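Local structure of substrate binding periplasmic protein (Ralstonia solanacearum, 3LOP) at residues V137-D151 with H168-N181. The protein binds leucine and is probably a periplasmic solute-binding protein for leucine or related amino acids. Numbering follows the deposited sequence.
Sequences VTIGVTRIGVLYQED and HALAITAMASYPRN
Parallel strands 144-149 and 174-178 pair here as the two arms of a beta-alpha-beta crossover through helix 152-166, within one lobe of the periplasmic binding protein fold; 174-178 is an outermost strand of its four-stranded sheet. Backbone bonds alternate in the parallel manner, from Thr173 N to Ile144 O through to Glu150 N to Tyr178 O, and between them Ser177 CA approaches Tyr148 O at 3.0 Å.

The two faces of the sheet are packed differently. On one, Ser177 CB sits over a face of the Tyr148 ring, 3.6 Å from its centroid, while the selenium of Met175, a selenomethionine, reaches the same ring obliquely. On the other, Gln149 CA lies over a face of the Tyr178 ring. With CG placed between backbone N and carbonyl carbon (chi1 73°), Tyr178 swings its ring across Gln149, and its OH donates to Gln149 OE1 at 2.7 Å from above the carbonyl plane. That hydroxyl also bonds Thr205 N, Thr205 belongs to the leucine pocket, and the Gln149 side chain itself comes within about 4 Å (nearest atoms) of the bound leucine.

The amide nitrogen of the same glutamine, Gln149 NE2, donates to Asp151 OD1, which in turn caps Leu153 N at the start of the crossover helix. Asp151 OD2 accepts a nearly straight hydrogen bond from Arg180 NE (2.9 Å, 173°), part of a salt bridge, arriving on its anti side, 33° out of the carboxylate plane.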
loop_
_atom_site.group_PDB
_atom_site.type_symbol
_atom_site.label_atom_id
_atom_site.label_comp_id
_atom_site.label_asym_id
_atom_site.label_seq_id
_atom_site.Cartn_x
_atom_site.Cartn_y
_atom_site.Cartn_z
ATOM N N VAL A 137 -12.698 20.330 3.150
ATOM C CA VAL A 137 -13.272 21.530 2.555
ATOM C C VAL A 137 -14.743 21.656 2.934
ATOM O O VAL A 137 -15.220 22.745 3.254
ATOM C CB VAL A 137 -13.143 21.499 1.012
ATOM C CG1 VAL A 137 -13.939 22.636 0.386
ATOM C CG2 VAL A 137 -11.679 21.609 0.610
ATOM N N THR A 138 -15.458 20.535 2.914
ATOM C CA THR A 138 -16.877 20.547 3.240
ATOM C C THR A 138 -17.148 21.023 4.664
ATOM O O THR A 138 -18.180 21.645 4.924
ATOM C CB THR A 138 -17.503 19.154 3.026
ATOM O OG1 THR A 138 -17.387 18.796 1.640
ATOM C CG2 THR A 138 -18.981 19.157 3.416
ATOM N N ILE A 139 -16.227 20.747 5.584
ATOM C CA ILE A 139 -16.408 21.177 6.966
ATOM C C ILE A 139 -15.815 22.558 7.236
ATOM O O ILE A 139 -15.736 22.988 8.383
ATOM C CB ILE A 139 -15.808 20.171 7.979
ATOM C CG1 ILE A 139 -14.298 20.053 7.785
ATOM C CG2 ILE A 139 -16.484 18.820 7.823
ATOM C CD1 ILE A 139 -13.614 19.217 8.847
ATOM N N GLY A 140 -15.383 23.244 6.181
ATOM C CA GLY A 140 -14.861 24.590 6.350
ATOM C C GLY A 140 -13.368 24.844 6.372
ATOM O O GLY A 140 -12.950 25.994 6.526
ATOM N N VAL A 141 -12.559 23.801 6.229
ATOM C CA VAL A 141 -11.111 23.979 6.232
ATOM C C VAL A 141 -10.657 24.696 4.965
ATOM O O VAL A 141 -11.084 24.355 3.862
ATOM C CB VAL A 141 -10.386 22.620 6.328
ATOM C CG1 VAL A 141 -8.885 22.804 6.155
ATOM C CG2 VAL A 141 -10.684 21.980 7.672
ATOM N N THR A 142 -9.796 25.694 5.127
ATOM C CA THR A 142 -9.286 26.439 3.982
ATOM C C THR A 142 -7.763 26.522 3.951
ATOM O O THR A 142 -7.183 26.859 2.921
ATOM C CB THR A 142 -9.836 27.872 3.956
ATOM O OG1 THR A 142 -9.493 28.537 5.178
ATOM C CG2 THR A 142 -11.344 27.856 3.784
ATOM N N ARG A 143 -7.117 26.210 5.070
ATOM C CA ARG A 143 -5.662 26.280 5.139
ATOM C C ARG A 143 -5.057 24.907 5.367
ATOM O O ARG A 143 -5.066 24.382 6.480
ATOM C CB ARG A 143 -5.241 27.245 6.250
ATOM C CG ARG A 143 -5.783 28.655 6.030
ATOM C CD ARG A 143 -5.180 29.660 6.999
ATOM N NE ARG A 143 -5.607 29.466 8.383
ATOM C CZ ARG A 143 -6.795 29.821 8.864
ATOM N NH1 ARG A 143 -7.696 30.395 8.076
ATOM N NH2 ARG A 143 -7.079 29.610 10.142
ATOM N N ILE A 144 -4.524 24.332 4.293
ATOM C CA ILE A 144 -3.943 23.003 4.341
ATOM C C ILE A 144 -2.454 22.986 4.020
ATOM O O ILE A 144 -1.999 23.633 3.074
ATOM C CB ILE A 144 -4.688 22.075 3.354
ATOM C CG1 ILE A 144 -6.161 21.981 3.766
ATOM C CG2 ILE A 144 -4.043 20.689 3.327
ATOM C CD1 ILE A 144 -7.050 21.236 2.776
ATOM N N GLY A 145 -1.704 22.246 4.831
ATOM C CA GLY A 145 -0.275 22.109 4.625
ATOM C C GLY A 145 -0.014 20.691 4.154
ATOM O O GLY A 145 -0.840 19.802 4.369
ATOM N N VAL A 146 1.117 20.465 3.497
ATOM C CA VAL A 146 1.428 19.129 3.010
ATOM C C VAL A 146 2.877 18.732 3.253
ATOM O O VAL A 146 3.795 19.496 2.951
ATOM C CB VAL A 146 1.165 19.011 1.485
ATOM C CG1 VAL A 146 1.458 17.590 1.016
ATOM C CG2 VAL A 146 -0.277 19.396 1.162
ATOM N N LEU A 147 3.070 17.546 3.819
ATOM C CA LEU A 147 4.404 16.994 4.034
ATOM C C LEU A 147 4.544 16.043 2.853
ATOM O O LEU A 147 3.679 15.190 2.655
ATOM C CB LEU A 147 4.472 16.180 5.327
ATOM C CG LEU A 147 5.764 15.359 5.460
ATOM C CD1 LEU A 147 6.937 16.293 5.721
ATOM C CD2 LEU A 147 5.633 14.344 6.582
ATOM N N TYR A 148 5.601 16.182 2.061
ATOM C CA TYR A 148 5.764 15.296 0.913
ATOM C C TYR A 148 7.168 14.742 0.742
ATOM O O TYR A 148 8.159 15.415 1.030
ATOM C CB TYR A 148 5.346 16.005 -0.381
ATOM C CG TYR A 148 6.242 17.154 -0.797
ATOM C CD1 TYR A 148 6.117 18.412 -0.209
ATOM C CD2 TYR A 148 7.206 16.984 -1.788
ATOM C CE1 TYR A 148 6.930 19.476 -0.604
ATOM C CE2 TYR A 148 8.025 18.039 -2.189
ATOM C CZ TYR A 148 7.879 19.280 -1.592
ATOM O OH TYR A 148 8.679 20.329 -1.986
ATOM N N GLN A 149 7.244 13.504 0.268
ATOM C CA GLN A 149 8.530 12.865 0.033
ATOM C C GLN A 149 9.136 13.481 -1.226
ATOM O O GLN A 149 8.437 13.723 -2.209
ATOM C CB GLN A 149 8.336 11.356 -0.135
ATOM C CG GLN A 149 9.626 10.564 -0.305
ATOM C CD GLN A 149 9.417 9.083 -0.069
ATOM O OE1 GLN A 149 9.370 8.627 1.074
ATOM N NE2 GLN A 149 9.272 8.325 -1.147
ATOM N N GLU A 150 10.439 13.734 -1.190
ATOM C CA GLU A 150 11.120 14.356 -2.318
ATOM C C GLU A 150 11.411 13.394 -3.467
ATOM O O GLU A 150 12.569 13.109 -3.785
ATOM C CB GLU A 150 12.410 15.020 -1.834
ATOM C CG GLU A 150 13.030 15.968 -2.842
ATOM C CD GLU A 150 14.033 16.903 -2.203
ATOM O OE1 GLU A 150 14.968 16.410 -1.536
ATOM O OE2 GLU A 150 13.883 18.134 -2.365
ATOM N N ASP A 151 10.338 12.900 -4.078
ATOM C CA ASP A 151 10.418 11.981 -5.206
ATOM C C ASP A 151 9.018 11.786 -5.790
ATOM O O ASP A 151 8.110 12.573 -5.506
ATOM C CB ASP A 151 11.036 10.639 -4.776
ATOM C CG ASP A 151 10.045 9.712 -4.098
ATOM O OD1 ASP A 151 9.015 10.192 -3.582
ATOM O OD2 ASP A 151 10.316 8.490 -4.073
ATOM N N HIS A 168 -12.165 23.593 -5.702
ATOM C CA HIS A 168 -12.894 24.368 -4.708
ATOM C C HIS A 168 -12.320 25.771 -4.558
ATOM O O HIS A 168 -12.512 26.427 -3.533
ATOM C CB HIS A 168 -12.879 23.641 -3.362
ATOM C CG HIS A 168 -13.538 22.297 -3.404
ATOM N ND1 HIS A 168 -12.831 21.122 -3.523
ATOM C CD2 HIS A 168 -14.846 21.950 -3.386
ATOM C CE1 HIS A 168 -13.676 20.106 -3.577
ATOM N NE2 HIS A 168 -14.904 20.582 -3.496
ATOM N N ALA A 169 -11.615 26.221 -5.593
ATOM C CA ALA A 169 -11.011 27.549 -5.613
ATOM C C ALA A 169 -10.058 27.776 -4.444
ATOM O O ALA A 169 -9.979 28.878 -3.897
ATOM C CB ALA A 169 -12.103 28.617 -5.617
ATOM N N LEU A 170 -9.337 26.728 -4.067
ATOM C CA LEU A 170 -8.377 26.804 -2.969
ATOM C C LEU A 170 -7.010 26.323 -3.443
ATOM O O LEU A 170 -6.884 25.750 -4.522
ATOM C CB LEU A 170 -8.842 25.937 -1.793
ATOM C CG LEU A 170 -10.122 26.355 -1.065
ATOM C CD1 LEU A 170 -10.570 25.235 -0.139
ATOM C CD2 LEU A 170 -9.881 27.639 -0.281
ATOM N N ALA A 171 -5.987 26.569 -2.634
ATOM C CA ALA A 171 -4.634 26.142 -2.964
ATOM C C ALA A 171 -3.899 25.777 -1.682
ATOM O O ALA A 171 -4.296 26.188 -0.593
ATOM C CB ALA A 171 -3.892 27.258 -3.695
ATOM N N ILE A 172 -2.834 24.994 -1.814
ATOM C CA ILE A 172 -2.045 24.588 -0.658
ATOM C C ILE A 172 -1.449 25.817 0.021
ATOM O O ILE A 172 -0.902 26.699 -0.642
ATOM C CB ILE A 172 -0.915 23.628 -1.083
ATOM C CG1 ILE A 172 -1.528 22.333 -1.623
ATOM C CG2 ILE A 172 0.006 23.337 0.098
ATOM C CD1 ILE A 172 -0.516 21.378 -2.221
ATOM N N THR A 173 -1.564 25.871 1.345
ATOM C CA THR A 173 -1.049 26.994 2.120
ATOM C C THR A 173 0.451 26.895 2.357
ATOM O O THR A 173 1.164 27.899 2.313
ATOM C CB THR A 173 -1.763 27.098 3.485
ATOM O OG1 THR A 173 -3.120 27.505 3.276
ATOM C CG2 THR A 173 -1.066 28.107 4.389
ATOM N N ALA A 174 0.929 25.683 2.613
ATOM C CA ALA A 174 2.346 25.466 2.866
ATOM C C ALA A 174 2.710 24.021 2.579
ATOM O O ALA A 174 1.885 23.125 2.733
ATOM C CB ALA A 174 2.673 25.804 4.318
HETATM N N MSE A 175 3.946 23.801 2.146
HETATM C CA MSE A 175 4.413 22.454 1.872
HETATM C C MSE A 175 5.862 22.323 2.314
HETATM O O MSE A 175 6.616 23.299 2.318
HETATM C CB MSE A 175 4.271 22.111 0.381
HETATM C CG MSE A 175 5.025 23.021 -0.570
HETATM SE SE MSE A 175 4.789 22.474 -2.418
HETATM C CE MSE A 175 3.015 23.177 -2.705
ATOM N N ALA A 176 6.235 21.114 2.710
ATOM C CA ALA A 176 7.587 20.833 3.170
ATOM C C ALA A 176 7.933 19.401 2.792
ATOM O O ALA A 176 7.097 18.504 2.889
ATOM C CB ALA A 176 7.676 21.016 4.677
ATOM N N SER A 177 9.178 19.191 2.378
ATOM C CA SER A 177 9.623 17.873 1.951
ATOM C C SER A 177 10.631 17.209 2.879
ATOM O O SER A 177 11.119 17.810 3.832
ATOM C CB SER A 177 10.244 17.979 0.560
ATOM O OG SER A 177 11.447 18.732 0.610
ATOM N N TYR A 178 10.926 15.948 2.577
ATOM C CA TYR A 178 11.912 15.164 3.312
ATOM C C TYR A 178 12.464 14.173 2.284
ATOM O O TYR A 178 11.770 13.806 1.337
ATOM C CB TYR A 178 11.266 14.437 4.499
ATOM C CG TYR A 178 10.406 13.260 4.116
ATOM C CD1 TYR A 178 10.971 12.005 3.883
ATOM C CD2 TYR A 178 9.034 13.408 3.942
ATOM C CE1 TYR A 178 10.188 10.929 3.479
ATOM C CE2 TYR A 178 8.243 12.337 3.539
ATOM C CZ TYR A 178 8.827 11.103 3.307
ATOM O OH TYR A 178 8.056 10.047 2.888
ATOM N N PRO A 179 13.723 13.738 2.447
ATOM C CA PRO A 179 14.373 12.793 1.525
ATOM C C PRO A 179 13.831 11.366 1.568
ATOM O O PRO A 179 13.589 10.824 2.643
ATOM C CB PRO A 179 15.842 12.844 1.951
ATOM C CG PRO A 179 15.966 14.160 2.675
ATOM C CD PRO A 179 14.686 14.237 3.439
ATOM N N ARG A 180 13.656 10.755 0.397
ATOM C CA ARG A 180 13.152 9.387 0.339
ATOM C C ARG A 180 14.135 8.442 1.026
ATOM O O ARG A 180 15.341 8.699 1.067
ATOM C CB ARG A 180 12.937 8.938 -1.116
ATOM C CG ARG A 180 14.190 8.404 -1.814
ATOM C CD ARG A 180 13.932 8.119 -3.288
ATOM N NE ARG A 180 12.821 7.192 -3.499
ATOM C CZ ARG A 180 12.906 5.869 -3.391
ATOM N NH1 ARG A 180 14.058 5.289 -3.077
ATOM N NH2 ARG A 180 11.830 5.124 -3.598
ATOM N N ASN A 181 13.603 7.352 1.562
ATOM C CA ASN A 181 14.396 6.339 2.246
ATOM C C ASN A 181 15.040 6.845 3.531
ATOM O O ASN A 181 16.033 6.291 4.004
ATOM C CB ASN A 181 15.464 5.773 1.308
ATOM C CG ASN A 181 15.318 4.277 1.104
ATOM O OD1 ASN A 181 14.376 3.659 1.607
ATOM N ND2 ASN A 181 16.250 3.686 0.366
HETATM O O HOH W 1 -4.983 25.678 1.877
HETATM O O HOH W 2 10.991 6.450 1.639
HETATM O O HOH W 3 14.510 12.012 -2.081
HETATM O O HOH W 4 13.681 17.025 1.363
HETATM O O HOH W 5 12.612 20.764 -0.757
HETATM O O HOH W 6 9.067 6.183 -4.155
#